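PDB 5J72: putative N-acetylmuramoyl-L-alanine amidase,autolysin cwp6 from Peptoclostridium difficile, which probably cleaves the amide bond between N-acetylmuramic acid and L-alanine in peptidoglycan through a zinc-dependent amidase domain, while three CWB2 modules anchor it to the cell wall. Local coordinates for residues A30-L44 with P67-N81. Numbering follows the deposited sequence. Where two conformers were deposited one is given.
Sequences ADSITLNFMCYDMPL and PEYLNVWELQSIKIN
Ile33 to Met38 pairs antiparallel with Glu74 to Ile80, the strand axes approaching to 4.4 Å at 139°, and a classic beta bulge sets Gln76 and Ser77 against Asn36. Asn36 O takes a short bond from Gln76 N (2.7 Å) and a weak one from Ser77 N. The Gln76 chain, bent at chi2, lays its CG against Met38 CG and returns its amide to its own strand, where NE2 donates almost straight to Glu74 O from above the carbonyl plane; that oxygen also accepts from Met38 N. Past the bulge, the Trp73 indole lies between Cys39 CB, 3.5 Å from Trp73 CE3 on one face, and Leu44 on the opposite face, while Met42 SD stands at its edge. With Cys39 SG anti to the backbone N (chi1 175°), the sulfur stands farther out above the same face, 4.9 Å from the centroid of the Trp73 six-membered ring, and packs against Leu70 and Pro67. Beside the type II' turn of Cys39 to Met42, the edge of Tyr69 meets the face of Tyr40, planes at 90°, with Tyr69 CD2 over the ring centre. At the far end Asn81 ND2 spends both hydrogens in its amide plane, on Ser32 OG (3.0 Å) and Thr34 OG1 (3.1 Å), which fixes the amide's rotation. Ile33, Leu35, Phe37, Leu75, Ile78 and Ile80 share the buried face; strand 42-51 flanks the other edge of 30-39. Trp73 NE1 bonds to Gln108 OE1, supplementing the backbone pairing of strands 72-82 and 106-113. Backbone bonds thus hold the pair, hydrocarbon packs within, and the partly exposed face adds the Asn81 bonds and a water joining Thr34 O to Ser77 OG.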
# COMPACT_ATOMS: atom_id res chain seq x y z
N ALA A 30 15.71 -37.09 14.49
CA ALA A 30 14.27 -37.24 14.23
C ALA A 30 13.93 -36.43 13.01
O ALA A 30 14.34 -35.27 12.89
CB ALA A 30 13.49 -36.73 15.45
N ASP A 31 13.16 -37.02 12.11
CA ASP A 31 12.78 -36.34 10.90
C ASP A 31 11.69 -35.27 11.06
O ASP A 31 11.50 -34.46 10.17
CB ASP A 31 12.24 -37.35 9.89
CG ASP A 31 13.30 -38.32 9.39
OD1 ASP A 31 14.50 -37.95 9.42
OD2 ASP A 31 12.93 -39.42 8.98
N SER A 32 10.97 -35.27 12.20
CA SER A 32 9.91 -34.27 12.37
C SER A 32 9.59 -34.11 13.83
O SER A 32 10.00 -34.96 14.64
CB SER A 32 8.63 -34.69 11.65
OG SER A 32 8.05 -35.81 12.31
N ILE A 33 8.89 -33.03 14.16
CA ILE A 33 8.36 -32.77 15.52
C ILE A 33 6.93 -32.33 15.34
O ILE A 33 6.55 -31.87 14.27
CB ILE A 33 9.11 -31.69 16.29
CG1 ILE A 33 8.99 -30.33 15.53
CG2 ILE A 33 10.62 -32.12 16.46
CD1 ILE A 33 9.74 -29.24 16.32
N THR A 34 6.12 -32.46 16.40
CA THR A 34 4.73 -32.07 16.36
C THR A 34 4.48 -31.08 17.48
O THR A 34 4.78 -31.37 18.63
CB THR A 34 3.83 -33.27 16.53
OG1 THR A 34 4.10 -34.15 15.45
CG2 THR A 34 2.33 -32.90 16.44
N LEU A 35 3.93 -29.92 17.14
CA LEU A 35 3.61 -28.89 18.14
C LEU A 35 2.14 -29.10 18.47
O LEU A 35 1.33 -29.29 17.51
CB LEU A 35 3.78 -27.53 17.50
CG LEU A 35 5.24 -26.97 17.66
CD1 LEU A 35 6.28 -27.90 17.00
CD2 LEU A 35 5.24 -25.54 17.04
N ASN A 36 1.79 -29.09 19.76
CA ASN A 36 0.39 -29.22 20.13
C ASN A 36 -0.01 -27.93 20.81
O ASN A 36 0.68 -27.43 21.69
CB ASN A 36 0.19 -30.43 21.08
CG ASN A 36 -1.23 -30.53 21.52
OD1 ASN A 36 -1.61 -29.85 22.51
ND2 ASN A 36 -2.13 -31.25 20.78
N PHE A 37 -1.15 -27.35 20.36
CA PHE A 37 -1.68 -26.13 20.99
C PHE A 37 -3.07 -26.44 21.50
O PHE A 37 -3.70 -27.38 21.00
CB PHE A 37 -1.87 -25.03 19.91
CG PHE A 37 -0.61 -24.71 19.12
CD1 PHE A 37 -0.31 -25.39 17.95
CD2 PHE A 37 0.25 -23.74 19.54
CE1 PHE A 37 0.84 -25.08 17.21
CE2 PHE A 37 1.42 -23.42 18.80
CZ PHE A 37 1.69 -24.11 17.65
N MET A 38 -3.61 -25.60 22.42
CA MET A 38 -5.00 -25.79 22.82
C MET A 38 -5.63 -24.44 22.95
O MET A 38 -4.96 -23.47 23.35
CB MET A 38 -5.16 -26.42 24.25
CG MET A 38 -4.66 -27.86 24.32
SD MET A 38 -5.81 -29.10 23.60
CE MET A 38 -7.15 -29.12 24.88
N CYS A 39 -6.91 -24.36 22.60
CA CYS A 39 -7.66 -23.14 22.87
C CYS A 39 -8.88 -23.71 23.72
O CYS A 39 -9.74 -24.38 23.16
CB CYS A 39 -8.13 -22.47 21.58
SG CYS A 39 -9.19 -21.01 21.92
N TYR A 40 -8.89 -23.43 25.05
CA TYR A 40 -9.88 -24.00 26.01
C TYR A 40 -9.75 -25.52 25.87
O TYR A 40 -8.65 -26.01 26.11
CB TYR A 40 -11.30 -23.47 25.66
CG TYR A 40 -12.26 -23.77 26.77
CD1 TYR A 40 -11.98 -23.41 28.08
CD2 TYR A 40 -13.46 -24.44 26.51
CE1 TYR A 40 -12.87 -23.71 29.12
CE2 TYR A 40 -14.35 -24.74 27.54
CZ TYR A 40 -14.05 -24.36 28.84
OH TYR A 40 -14.98 -24.61 29.84
N ASP A 41 -10.78 -26.25 25.46
CA ASP A 41 -10.62 -27.71 25.35
C ASP A 41 -10.41 -28.22 23.95
O ASP A 41 -10.51 -29.42 23.69
CB ASP A 41 -11.86 -28.38 25.98
CG ASP A 41 -13.14 -28.09 25.26
OD1 ASP A 41 -13.16 -27.16 24.41
OD2 ASP A 41 -14.15 -28.81 25.53
N MET A 42 -10.08 -27.33 22.97
CA MET A 42 -9.93 -27.80 21.60
C MET A 42 -8.43 -27.83 21.18
O MET A 42 -7.74 -26.86 21.35
CB MET A 42 -10.68 -26.83 20.64
CG MET A 42 -10.51 -27.21 19.17
SD MET A 42 -11.57 -26.11 18.19
CE MET A 42 -13.21 -26.90 18.39
N PRO A 43 -7.96 -28.94 20.64
CA PRO A 43 -6.55 -29.07 20.21
C PRO A 43 -6.33 -28.67 18.77
O PRO A 43 -7.24 -28.74 17.93
CB PRO A 43 -6.28 -30.57 20.41
CG PRO A 43 -7.66 -31.22 20.04
CD PRO A 43 -8.71 -30.23 20.56
N LEU A 44 -5.11 -28.26 18.48
CA LEU A 44 -4.69 -27.89 17.11
C LEU A 44 -3.24 -28.39 17.02
O LEU A 44 -2.48 -28.14 17.96
CB LEU A 44 -4.66 -26.37 16.97
CG LEU A 44 -4.16 -25.90 15.54
CD1 LEU A 44 -5.21 -26.17 14.54
CD2 LEU A 44 -3.98 -24.40 15.57
N PRO A 67 -12.87 -22.59 17.62
CA PRO A 67 -13.13 -22.83 19.04
C PRO A 67 -14.49 -22.39 19.55
O PRO A 67 -14.97 -21.32 19.20
CB PRO A 67 -11.93 -22.13 19.71
CG PRO A 67 -11.72 -20.92 18.79
CD PRO A 67 -11.85 -21.52 17.42
N GLU A 68 -15.10 -23.24 20.39
CA GLU A 68 -16.43 -22.94 20.96
C GLU A 68 -16.34 -21.82 22.00
O GLU A 68 -17.32 -21.08 22.22
CB GLU A 68 -17.02 -24.18 21.67
CG GLU A 68 -17.25 -25.32 20.66
CD GLU A 68 -18.36 -25.03 19.65
OE1 GLU A 68 -19.13 -24.05 19.80
OE2 GLU A 68 -18.49 -25.80 18.69
N TYR A 69 -15.16 -21.69 22.62
CA TYR A 69 -15.02 -20.67 23.67
C TYR A 69 -13.54 -20.31 23.73
O TYR A 69 -12.70 -21.22 23.56
CB TYR A 69 -15.48 -21.28 25.05
CG TYR A 69 -15.29 -20.37 26.25
CD1 TYR A 69 -15.84 -19.10 26.29
CD2 TYR A 69 -14.56 -20.80 27.37
CE1 TYR A 69 -15.67 -18.27 27.39
CE2 TYR A 69 -14.40 -19.99 28.48
CZ TYR A 69 -14.95 -18.73 28.48
OH TYR A 69 -14.77 -17.91 29.56
N LEU A 70 -13.27 -19.00 23.98
CA LEU A 70 -11.91 -18.41 23.97
C LEU A 70 -11.40 -18.39 22.52
O LEU A 70 -11.97 -18.99 21.60
CB LEU A 70 -10.86 -19.14 24.87
CG LEU A 70 -11.34 -19.36 26.30
CD1 LEU A 70 -10.25 -19.97 27.24
CD2 LEU A 70 -11.71 -17.99 26.81
N ASN A 71 -10.33 -17.63 22.29
CA ASN A 71 -9.82 -17.54 20.93
C ASN A 71 -8.32 -17.33 20.90
O ASN A 71 -7.78 -16.69 19.96
CB ASN A 71 -10.55 -16.37 20.16
CG ASN A 71 -10.17 -14.98 20.65
OD1 ASN A 71 -9.71 -14.80 21.79
ND2 ASN A 71 -10.29 -13.93 19.81
N VAL A 72 -7.63 -17.88 21.90
CA VAL A 72 -6.15 -17.76 21.88
C VAL A 72 -5.58 -19.18 21.92
O VAL A 72 -5.89 -19.94 22.86
CB VAL A 72 -5.63 -16.95 23.08
CG1 VAL A 72 -4.08 -16.95 23.04
CG2 VAL A 72 -6.19 -15.50 23.02
N TRP A 73 -4.79 -19.54 20.92
CA TRP A 73 -4.15 -20.83 20.85
C TRP A 73 -2.89 -20.78 21.70
O TRP A 73 -2.04 -19.91 21.46
CB TRP A 73 -3.76 -21.13 19.39
CG TRP A 73 -4.92 -21.33 18.54
CD1 TRP A 73 -5.42 -20.46 17.60
CD2 TRP A 73 -5.82 -22.46 18.56
NE1 TRP A 73 -6.61 -20.97 17.08
CE2 TRP A 73 -6.86 -22.20 17.65
CE3 TRP A 73 -5.83 -23.68 19.27
CZ2 TRP A 73 -7.91 -23.11 17.43
CZ3 TRP A 73 -6.87 -24.59 19.05
CH2 TRP A 73 -7.89 -24.30 18.14
N GLU A 74 -2.74 -21.69 22.66
CA GLU A 74 -1.59 -21.68 23.59
C GLU A 74 -0.78 -22.93 23.38
O GLU A 74 -1.34 -24.03 23.32
CB GLU A 74 -2.10 -21.66 25.05
CG GLU A 74 -2.86 -20.35 25.27
CD GLU A 74 -3.32 -20.13 26.74
OE1 GLU A 74 -2.80 -20.74 27.62
OE2 GLU A 74 -4.23 -19.34 26.95
N LEU A 75 0.52 -22.78 23.23
CA LEU A 75 1.38 -23.95 22.97
C LEU A 75 1.46 -24.85 24.22
O LEU A 75 1.73 -24.35 25.31
CB LEU A 75 2.83 -23.43 22.65
CG LEU A 75 3.84 -24.57 22.39
CD1 LEU A 75 3.53 -25.45 21.19
CD2 LEU A 75 5.25 -23.89 22.23
N GLN A 76 1.20 -26.16 24.07
CA GLN A 76 1.25 -27.11 25.21
C GLN A 76 2.48 -27.99 25.22
O GLN A 76 2.99 -28.30 26.30
CB GLN A 76 0.08 -28.06 25.13
CG GLN A 76 -1.26 -27.29 24.93
CD GLN A 76 -1.59 -26.52 26.15
OE1 GLN A 76 -1.75 -27.09 27.22
NE2 GLN A 76 -1.74 -25.22 26.05
N SER A 77 2.96 -28.39 24.08
CA SER A 77 4.04 -29.35 24.07
C SER A 77 4.62 -29.55 22.71
O SER A 77 4.05 -29.15 21.69
CB SER A 77 3.50 -30.72 24.56
OG SER A 77 2.52 -31.22 23.65
N ILE A 78 5.80 -30.19 22.68
CA ILE A 78 6.42 -30.57 21.42
C ILE A 78 6.76 -32.02 21.51
O ILE A 78 7.40 -32.44 22.50
CB ILE A 78 7.74 -29.75 21.19
CG1 ILE A 78 7.40 -28.28 21.01
CG2 ILE A 78 8.45 -30.32 19.95
CD1 ILE A 78 8.67 -27.35 20.87
N LYS A 79 6.35 -32.82 20.52
CA LYS A 79 6.68 -34.21 20.54
C LYS A 79 7.76 -34.44 19.47
O LYS A 79 7.56 -34.00 18.33
CB LYS A 79 5.44 -35.10 20.17
CG LYS A 79 5.82 -36.61 20.13
CD LYS A 79 4.55 -37.53 20.06
CE LYS A 79 4.91 -38.93 19.68
NZ LYS A 79 3.73 -39.83 19.85
N ILE A 80 8.86 -35.08 19.84
CA ILE A 80 9.94 -35.37 18.89
C ILE A 80 9.71 -36.74 18.30
O ILE A 80 9.72 -37.73 19.03
CB ILE A 80 11.25 -35.26 19.66
CG1 ILE A 80 11.36 -33.81 20.25
CG2 ILE A 80 12.44 -35.61 18.73
CD1 ILE A 80 12.45 -33.67 21.35
N ASN A 81 9.48 -36.79 17.01
CA ASN A 81 9.12 -38.06 16.38
C ASN A 81 10.37 -38.90 15.94
O ASN A 81 10.52 -39.12 14.74
CB ASN A 81 8.21 -37.77 15.18
CG ASN A 81 6.94 -37.00 15.57
OD1 ASN A 81 6.29 -37.37 16.59
ND2 ASN A 81 6.53 -35.93 14.86
O HOH W 1 12.37 -39.70 12.54
O HOH W 2 9.35 -38.26 11.70
O HOH W 3 3.15 -32.28 21.11
O HOH W 4 3.40 -36.79 16.58
O HOH W 5 -12.50 -23.85 22.52
O HOH W 6 -13.97 -25.75 21.46